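Local coordinates for acyl-coa oxidase (PDB 1W07), which catalyses the FAD-dependent desaturation of long- and medium-chain acyl-CoAs to 2-trans-enoyl-CoAs, passing electrons to oxygen to form hydrogen peroxide in peroxisomal beta-oxidation, at the interface of chains A and B. Coordinates in Å, arbitrary orientation; residue numbers count along the deposited sequence, not the author numbering. Chains: chain A/B, Acyl-coa oxidase.

Contact 1: the interface of chains A and B. Residues chain A 393, 396-397; chain B 389-390, 418, 421.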
# COMPACT_ATOMS: atom_id res chain seq x y z
N GLU A 393 0.82 -4.84 -3.35
CA GLU A 393 -0.42 -4.09 -3.14
C GLU A 393 -1.15 -3.91 -4.47
O GLU A 393 -2.38 -4.00 -4.52
CB GLU A 393 -0.13 -2.73 -2.48
CG GLU A 393 -1.33 -1.75 -2.37
CD GLU A 393 -2.61 -2.38 -1.82
OE1 GLU A 393 -2.53 -3.35 -1.04
OE2 GLU A 393 -3.72 -1.89 -2.15
N ARG A 396 -3.14 -6.84 -5.37
CA ARG A 396 -4.39 -6.91 -4.62
C ARG A 396 -5.46 -6.10 -5.36
O ARG A 396 -6.61 -6.54 -5.47
CB ARG A 396 -4.21 -6.37 -3.20
CG ARG A 396 -5.34 -6.77 -2.25
CD ARG A 396 -5.24 -5.99 -0.95
NE ARG A 396 -5.32 -4.57 -1.23
CZ ARG A 396 -6.44 -3.95 -1.61
NH1 ARG A 396 -7.58 -4.63 -1.71
NH2 ARG A 396 -6.41 -2.66 -1.91
N LYS A 397 -5.07 -4.93 -5.85
CA LYS A 397 -6.01 -4.09 -6.60
C LYS A 397 -6.40 -4.77 -7.92
O LYS A 397 -7.53 -4.61 -8.38
CB LYS A 397 -5.37 -2.72 -6.89
CG LYS A 397 -5.22 -1.84 -5.65
CD LYS A 397 -4.68 -0.47 -6.02
CE LYS A 397 -4.47 0.42 -4.79
NZ LYS A 397 -5.78 0.72 -4.14
N ALA B 389 -5.11 6.65 -1.51
CA ALA B 389 -4.74 5.33 -1.02
C ALA B 389 -3.22 5.19 -1.01
O ALA B 389 -2.62 4.79 -0.00
CB ALA B 389 -5.37 4.25 -1.92
N ASP B 390 -2.57 5.52 -2.12
CA ASP B 390 -1.12 5.43 -2.16
C ASP B 390 -0.51 6.41 -1.15
O ASP B 390 0.46 6.08 -0.47
CB ASP B 390 -0.59 5.74 -3.56
CG ASP B 390 -0.99 4.71 -4.60
OD1 ASP B 390 -1.32 3.54 -4.25
OD2 ASP B 390 -0.94 5.07 -5.79
N VAL B 418 -8.79 1.92 1.34
CA VAL B 418 -8.60 1.25 0.05
C VAL B 418 -9.82 0.80 -0.73
O VAL B 418 -9.78 0.76 -1.97
CB VAL B 418 -7.64 0.02 0.13
CG1 VAL B 418 -6.23 0.51 0.15
CG2 VAL B 418 -7.94 -0.84 1.33
N CYS B 421 -11.04 2.60 -3.94
CA CYS B 421 -10.56 2.40 -5.30
C CYS B 421 -11.35 1.34 -6.06
O CYS B 421 -11.12 1.14 -7.25
CB CYS B 421 -9.08 2.02 -5.29
SG CYS B 421 -8.05 3.29 -4.55
O HOH W 1 -8.84 -1.50 -3.04
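B:Val418 lies off the guanidinium plane of A:Arg396, beyond the NH2 end, with its CB 3.6 Å from A:Arg396 NH2. At the edge of this group, in plane, are the A:Glu393 carboxylate and a water. The carboxylate is gripped side-on by two nitrogens. A:Arg396 NH2 gives a hydrogen bond and salt bridge of 2.8 Å to A:Glu393 OE2, on the syn lone pair of that oxygen. A:Arg396 NE bonds to A:Glu393 OE1 at 3.1 Å, nearly straight at 165°. This pairing fixes the rotation of the guanidinium group. The arginine chain runs extended to CG and CD, then bends at chi3 (59°), which turns the flat end back toward the glutamate of the same helix. A:Arg396 NH2 also reaches across the homodimer interface through the water O, 2.9 Å away. That water O lies 2.7 Å from B:Val418 O, a backbone carbonyl. A:Lys397, the next residue, reaches toward B:Cys421. Its chain is extended until a bend at chi4 (-65°), and A:Lys397 NZ comes within 3.5 Å of the sulfur SG of B:Cys421. The CB of B:Ala389 lies beside the same amine. A:Lys397 NZ makes a longer salt bridge, 3.9 Å, to A:Glu393 OE2, so one carboxylate oxygen faces two basic groups. Their charges would probably favour its ionised form. B:Asp390 OD1 is 5.3 Å from A:Lys397 NZ, without contact, and may add a weak attraction. A:Lys397 also lines an FAD pocket, so this patch adjoins a cofactor site. The chain A residues lie near the C-terminal end of helix 370-397. They face helix 370-398 of chain B and its 3-10 turn 418-421.

Contact 2: the interface of chains A and B. Residues chain A 396, 404; chain B 175, 229, 234, 415-416, 418-419.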
# COMPACT_ATOMS: atom_id res chain seq x y z
N ARG A 396 -3.14 -6.84 -5.37
CA ARG A 396 -4.39 -6.91 -4.62
C ARG A 396 -5.46 -6.10 -5.36
O ARG A 396 -6.61 -6.54 -5.47
CB ARG A 396 -4.21 -6.37 -3.20
CG ARG A 396 -5.34 -6.77 -2.25
CD ARG A 396 -5.24 -5.99 -0.95
NE ARG A 396 -5.32 -4.57 -1.23
CZ ARG A 396 -6.44 -3.95 -1.61
NH1 ARG A 396 -7.58 -4.63 -1.71
NH2 ARG A 396 -6.41 -2.66 -1.91
N TYR A 404 -9.97 -7.74 -1.50
CA TYR A 404 -10.03 -7.09 -0.19
C TYR A 404 -10.28 -8.09 0.95
O TYR A 404 -10.11 -7.76 2.13
CB TYR A 404 -11.11 -6.01 -0.21
CG TYR A 404 -11.10 -5.09 0.99
CD1 TYR A 404 -9.97 -4.31 1.30
CD2 TYR A 404 -12.22 -4.96 1.79
CE1 TYR A 404 -9.99 -3.42 2.40
CE2 TYR A 404 -12.25 -4.09 2.87
CZ TYR A 404 -11.15 -3.33 3.17
OH TYR A 404 -11.26 -2.45 4.23
N TRP B 175 -20.85 -8.69 -1.06
CA TRP B 175 -20.25 -7.41 -0.63
C TRP B 175 -21.15 -6.38 0.05
O TRP B 175 -20.66 -5.55 0.82
CB TRP B 175 -19.50 -6.71 -1.79
CG TRP B 175 -18.10 -7.22 -1.96
CD1 TRP B 175 -17.60 -7.94 -3.00
CD2 TRP B 175 -17.05 -7.18 -0.97
NE1 TRP B 175 -16.32 -8.37 -2.73
CE2 TRP B 175 -15.96 -7.92 -1.48
CE3 TRP B 175 -16.94 -6.60 0.30
CZ2 TRP B 175 -14.77 -8.09 -0.77
CZ3 TRP B 175 -15.76 -6.77 1.02
CH2 TRP B 175 -14.69 -7.52 0.48
N MET B 229 -9.24 -7.16 4.92
CA MET B 229 -7.94 -6.56 5.13
C MET B 229 -7.87 -5.61 6.33
O MET B 229 -8.69 -4.70 6.48
CB MET B 229 -7.56 -5.81 3.85
CG MET B 229 -6.33 -4.95 3.94
SD MET B 229 -5.95 -4.17 2.36
CE MET B 229 -4.54 -3.17 2.87
N TYR B 234 -12.80 -2.15 8.18
CA TYR B 234 -14.12 -2.51 7.69
C TYR B 234 -14.67 -3.78 8.32
O TYR B 234 -15.76 -4.23 7.98
CB TYR B 234 -14.10 -2.68 6.17
CG TYR B 234 -14.76 -1.57 5.39
CD1 TYR B 234 -14.08 -0.37 5.12
CD2 TYR B 234 -16.07 -1.70 4.93
CE1 TYR B 234 -14.70 0.66 4.40
CE2 TYR B 234 -16.70 -0.67 4.22
CZ TYR B 234 -16.00 0.50 3.96
OH TYR B 234 -16.59 1.51 3.25
N ALA B 415 -6.10 0.44 5.32
CA ALA B 415 -7.00 -0.69 5.10
C ALA B 415 -8.46 -0.24 4.99
O ALA B 415 -9.18 -0.70 4.11
CB ALA B 415 -6.82 -1.70 6.23
N VAL B 416 -8.89 0.66 5.86
CA VAL B 416 -10.28 1.10 5.81
C VAL B 416 -10.57 1.97 4.58
O VAL B 416 -11.70 1.97 4.06
CB VAL B 416 -10.67 1.86 7.11
CG1 VAL B 416 -10.14 3.29 7.08
CG2 VAL B 416 -12.18 1.83 7.28
N VAL B 418 -8.79 1.92 1.34
CA VAL B 418 -8.60 1.25 0.05
C VAL B 418 -9.82 0.80 -0.73
O VAL B 418 -9.78 0.76 -1.97
CB VAL B 418 -7.64 0.02 0.13
CG1 VAL B 418 -6.23 0.51 0.15
CG2 VAL B 418 -7.94 -0.84 1.33
N PRO B 419 -10.89 0.43 -0.05
CA PRO B 419 -12.07 0.00 -0.82
C PRO B 419 -12.54 1.13 -1.76
O PRO B 419 -13.24 0.88 -2.74
CB PRO B 419 -13.09 -0.28 0.27
CG PRO B 419 -12.26 -0.77 1.39
CD PRO B 419 -11.10 0.19 1.39
O HOH W 2 -11.47 -4.18 6.76
O HOH W 3 -8.84 -1.50 -3.04
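This is part of the two-fold symmetric interface of the homodimer, where A:Tyr404 is inserted among B:Trp175, B:Met229, B:Tyr234, B:Ala415 and B:Pro419 and helps hold the subunits together. The phenol hydroxyl A:Tyr404 OH gives a hydrogen bond of 2.7 Å to the backbone oxygen O of B:Ala415. It approaches from above the carbonyl plane, 46° out of it, and not on a lone pair. A:Tyr404 OH also meets a water O at 3.1 Å, which bridges to the backbone of B:Met229 and B:Tyr234. B:Pro419 covers one face of the ring. B:Pro419 CG stands 3.7 Å from the A:Tyr404 ring centroid, displaced toward the hydroxyl end, in a CH-pi contact. B:Trp175 comes to the ring edge instead, with its CH2 3.8 Å from A:Tyr404 CD2. The CG2 methyl of B:Val418 packs 3.5 Å from A:Tyr404 CE1. The tyrosine CG points away from its own backbone N (chi1 -169°), which sends the ring into chain B. A phenylalanine here would probably leave the B:Ala415 carbonyl without this donor and the bridging water without its link to chain A. The backbone takes part too: B:Met229 N bonds to A:Tyr404 O at 3.0 Å. The extended side chain of B:Met229 then carries its sulfur SD over one face of the A:Arg396 guanidinium, 3.7 Å from NE and toward the rim. A:Tyr404 itself lines an FAD pocket; its fit against chain B probably steadies the cofactor site as well as the dimer.

Contact 1 and contact 2 are neighbouring patches of one dimer interface, their C-alpha centres about 8 Å apart. They share A:Arg396 and B:Val418, so the end of helix 370-397 and the 3-10 turn 418-421 take part in both. In contact 1 a charged cluster held within chain A packs on B:Val418 and B:Cys421 and is joined to chain B by a water, whereas contact 2 combines packing round an aromatic ring with direct bonds across. A:Lys397 and A:Tyr404 both line an FAD pocket, and the centres lie about 13 and 12 Å from B:Glu424. Dimer assembly may therefore help shape the active site.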